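Local coordinates for alginase (Pseudoalteromonas, PDB 4Q8K), which probably cleaves alginate by beta-elimination, as a lyase of polysaccharide lyase family 18, at residues P161-D166 against W187-K192. Residues are numbered along the deposited sequence; the frame is centred on the assembly and turned at random.
Sequences PNPLVD and WRHEYK. With SO4 (sulfate ion), chain D.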
loop_
_atom_site.group_PDB
_atom_site.type_symbol
_atom_site.label_atom_id
_atom_site.label_comp_id
_atom_site.label_asym_id
_atom_site.label_seq_id
_atom_site.Cartn_x
_atom_site.Cartn_y
_atom_site.Cartn_z
ATOM N N PRO A 161 -1.225 16.505 6.162
ATOM C CA PRO A 161 0.048 17.188 5.936
ATOM C C PRO A 161 0.815 16.557 4.778
ATOM O O PRO A 161 0.540 15.417 4.393
ATOM C CB PRO A 161 0.799 16.944 7.238
ATOM C CG PRO A 161 0.305 15.600 7.682
ATOM C CD PRO A 161 -1.151 15.564 7.294
ATOM N N ASN A 162 1.766 17.297 4.225
ATOM C CA ASN A 162 2.602 16.754 3.166
ATOM C C ASN A 162 3.480 15.638 3.735
ATOM O O ASN A 162 3.965 15.733 4.864
ATOM C CB ASN A 162 3.446 17.856 2.508
ATOM C CG ASN A 162 4.218 17.356 1.293
ATOM O OD1 ASN A 162 5.302 16.786 1.426
ATOM N ND2 ASN A 162 3.663 17.573 0.101
ATOM N N PRO A 163 3.669 14.561 2.958
ATOM C CA PRO A 163 4.465 13.422 3.424
ATOM C C PRO A 163 5.934 13.762 3.668
ATOM O O PRO A 163 6.564 13.122 4.507
ATOM C CB PRO A 163 4.335 12.421 2.272
ATOM C CG PRO A 163 3.024 12.738 1.655
ATOM C CD PRO A 163 2.927 14.244 1.727
ATOM N N LEU A 164 6.472 14.747 2.952
ATOM C CA LEU A 164 7.890 15.088 3.078
ATOM C C LEU A 164 8.138 15.922 4.330
ATOM O O LEU A 164 7.952 17.144 4.315
ATOM C CB LEU A 164 8.382 15.840 1.834
ATOM C CG LEU A 164 9.897 15.885 1.602
ATOM C CD1 LEU A 164 10.434 14.494 1.273
ATOM C CD2 LEU A 164 10.250 16.862 0.482
ATOM N N VAL A 165 8.562 15.266 5.409
ATOM C CA VAL A 165 8.760 15.945 6.695
ATOM C C VAL A 165 10.197 16.454 6.856
ATOM O O VAL A 165 10.489 17.313 7.692
ATOM C CB VAL A 165 8.350 15.050 7.890
ATOM C CG1 VAL A 165 6.853 14.775 7.856
ATOM C CG2 VAL A 165 9.123 13.753 7.869
ATOM N N ASP A 166 11.094 15.908 6.050
ATOM C CA ASP A 166 12.417 16.484 5.847
ATOM C C ASP A 166 12.921 15.920 4.521
ATOM O O ASP A 166 12.262 15.061 3.934
ATOM C CB ASP A 166 13.366 16.198 7.017
ATOM C CG ASP A 166 13.623 14.719 7.228
ATOM O OD1 ASP A 166 13.783 13.981 6.233
ATOM O OD2 ASP A 166 13.682 14.296 8.402
ATOM N N TRP A 187 -9.347 5.529 4.535
ATOM C CA TRP A 187 -8.675 6.812 4.393
ATOM C C TRP A 187 -7.293 6.538 3.853
ATOM O O TRP A 187 -6.678 5.547 4.235
ATOM C CB TRP A 187 -8.526 7.483 5.746
ATOM C CG TRP A 187 -9.684 8.337 6.135
ATOM C CD1 TRP A 187 -10.685 8.796 5.322
ATOM C CD2 TRP A 187 -9.976 8.817 7.444
ATOM N NE1 TRP A 187 -11.574 9.557 6.051
ATOM C CE2 TRP A 187 -11.151 9.592 7.354
ATOM C CE3 TRP A 187 -9.339 8.693 8.682
ATOM C CZ2 TRP A 187 -11.721 10.209 8.462
ATOM C CZ3 TRP A 187 -9.895 9.319 9.779
ATOM C CH2 TRP A 187 -11.073 10.073 9.659
ATOM N N ARG A 188 -6.791 7.408 2.983
ATOM C CA ARG A 188 -5.446 7.203 2.448
ATOM C C ARG A 188 -4.554 8.434 2.514
ATOM O O ARG A 188 -5.024 9.580 2.579
ATOM C CB ARG A 188 -5.488 6.675 1.007
ATOM C CG ARG A 188 -5.729 7.763 -0.032
ATOM C CD ARG A 188 -5.987 7.185 -1.405
ATOM N NE ARG A 188 -7.141 6.292 -1.416
ATOM C CZ ARG A 188 -7.614 5.686 -2.497
ATOM N NH1 ARG A 188 -7.030 5.856 -3.680
ATOM N NH2 ARG A 188 -8.679 4.900 -2.395
ATOM N N HIS A 189 -3.254 8.165 2.492
ATOM C CA HIS A 189 -2.227 9.179 2.309
ATOM C C HIS A 189 -1.205 8.490 1.412
ATOM O O HIS A 189 -0.506 7.586 1.860
ATOM C CB HIS A 189 -1.599 9.541 3.637
ATOM C CG HIS A 189 -0.999 10.912 3.666
ATOM N ND1 HIS A 189 -0.224 11.358 4.708
ATOM C CD2 HIS A 189 -1.059 11.928 2.771
ATOM C CE1 HIS A 189 0.160 12.605 4.467
ATOM N NE2 HIS A 189 -0.336 12.972 3.301
ATOM N N GLU A 190 -1.130 8.903 0.149
ATOM C CA GLU A 190 -0.560 8.045 -0.879
ATOM C C GLU A 190 -0.057 8.834 -2.086
ATOM O O GLU A 190 -0.589 9.907 -2.410
ATOM C CB GLU A 190 -1.679 7.106 -1.321
ATOM C CG GLU A 190 -1.338 6.022 -2.301
ATOM C CD GLU A 190 -2.552 5.154 -2.563
ATOM O OE1 GLU A 190 -3.435 5.567 -3.351
ATOM O OE2 GLU A 190 -2.633 4.071 -1.959
ATOM N N TYR A 191 0.963 8.293 -2.750
ATOM C CA TYR A 191 1.415 8.829 -4.028
ATOM C C TYR A 191 1.013 7.859 -5.134
ATOM O O TYR A 191 1.001 6.645 -4.921
ATOM C CB TYR A 191 2.935 8.983 -4.048
ATOM C CG TYR A 191 3.490 10.155 -3.272
ATOM C CD1 TYR A 191 3.355 11.456 -3.747
ATOM C CD2 TYR A 191 4.183 9.961 -2.082
ATOM C CE1 TYR A 191 3.883 12.520 -3.050
ATOM C CE2 TYR A 191 4.705 11.016 -1.375
ATOM C CZ TYR A 191 4.554 12.296 -1.866
ATOM O OH TYR A 191 5.073 13.353 -1.159
ATOM N N LYS A 192 0.701 8.385 -6.317
ATOM C CA LYS A 192 0.336 7.546 -7.452
ATOM C C LYS A 192 0.996 8.031 -8.741
ATOM O O LYS A 192 1.101 9.230 -8.975
ATOM C CB LYS A 192 -1.183 7.519 -7.633
ATOM C CG LYS A 192 -1.805 8.909 -7.762
ATOM C CD LYS A 192 -3.282 8.843 -8.109
ATOM C CE LYS A 192 -3.867 10.263 -8.219
ATOM N NZ LYS A 192 -5.313 10.225 -8.597
HETATM S S SO4 D . -9.791 3.975 -5.998
HETATM O O1 SO4 D . -10.575 4.448 -7.141
HETATM O O2 SO4 D . -9.415 2.580 -6.234
HETATM O O3 SO4 D . -8.610 4.823 -5.850
HETATM O O4 SO4 D . -10.605 4.054 -4.793
HETATM O O HOH W 1 4.753 15.733 -2.056
#
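Pro163 meets His189 and Tyr191 where a loop that leads into strand 164-166, at one edge of its sheet, passes over strand 187-192 of another, the closest pair of CA atoms, those of Pro163 and His189, being 8.0 Å apart. The gap is bridged by side chains and by one loop carbonyl, that of Pro161. The pyrrolidine ring of Pro163 points at the strand and inserts between two residues set two apart along it. CG of Pro163 lies 3.7 Å from NE2 of His189, the two rings approaching at a slant. On its other neighbour it makes a tip-to-tip meeting, with CG 3.5 Å from OH of Tyr191 and 3.9 Å from CZ. The imidazole is carried out to the loop with CG anti to the backbone N (chi1 -155°). Its rim faces the carbonyl of Pro161, whose O lies in the ring plane, 2.8 Å from His189 NE2, while ND1 on the same ring accepts the backbone N-H of Val173, tying the histidine to the chain just past strand 169-172. Polar contact on the tyrosine side runs through a water in the plane of the ring, 2.6 Å from Tyr191 OH; this water accepts a hydrogen bond from Asn162 ND2 at 3.0 Å. The other end of that amide is held within the loop: Leu164 N donates to Asn162 OD1 over 2.8 Å, closing an Asx turn. Leu156 adds apolar cover to both Pro163 and Tyr191. From the far face of the strand, Arg188 reaches a sulfate, probably from the crystallisation liquor, and pairs with Glu157. Packing between facing antiparallel sheets, here at a margin where loop residues reach down onto a strand, is characteristic of the concanavalin-like beta-sandwich (jelly roll) to which this alginate lyase domain belongs.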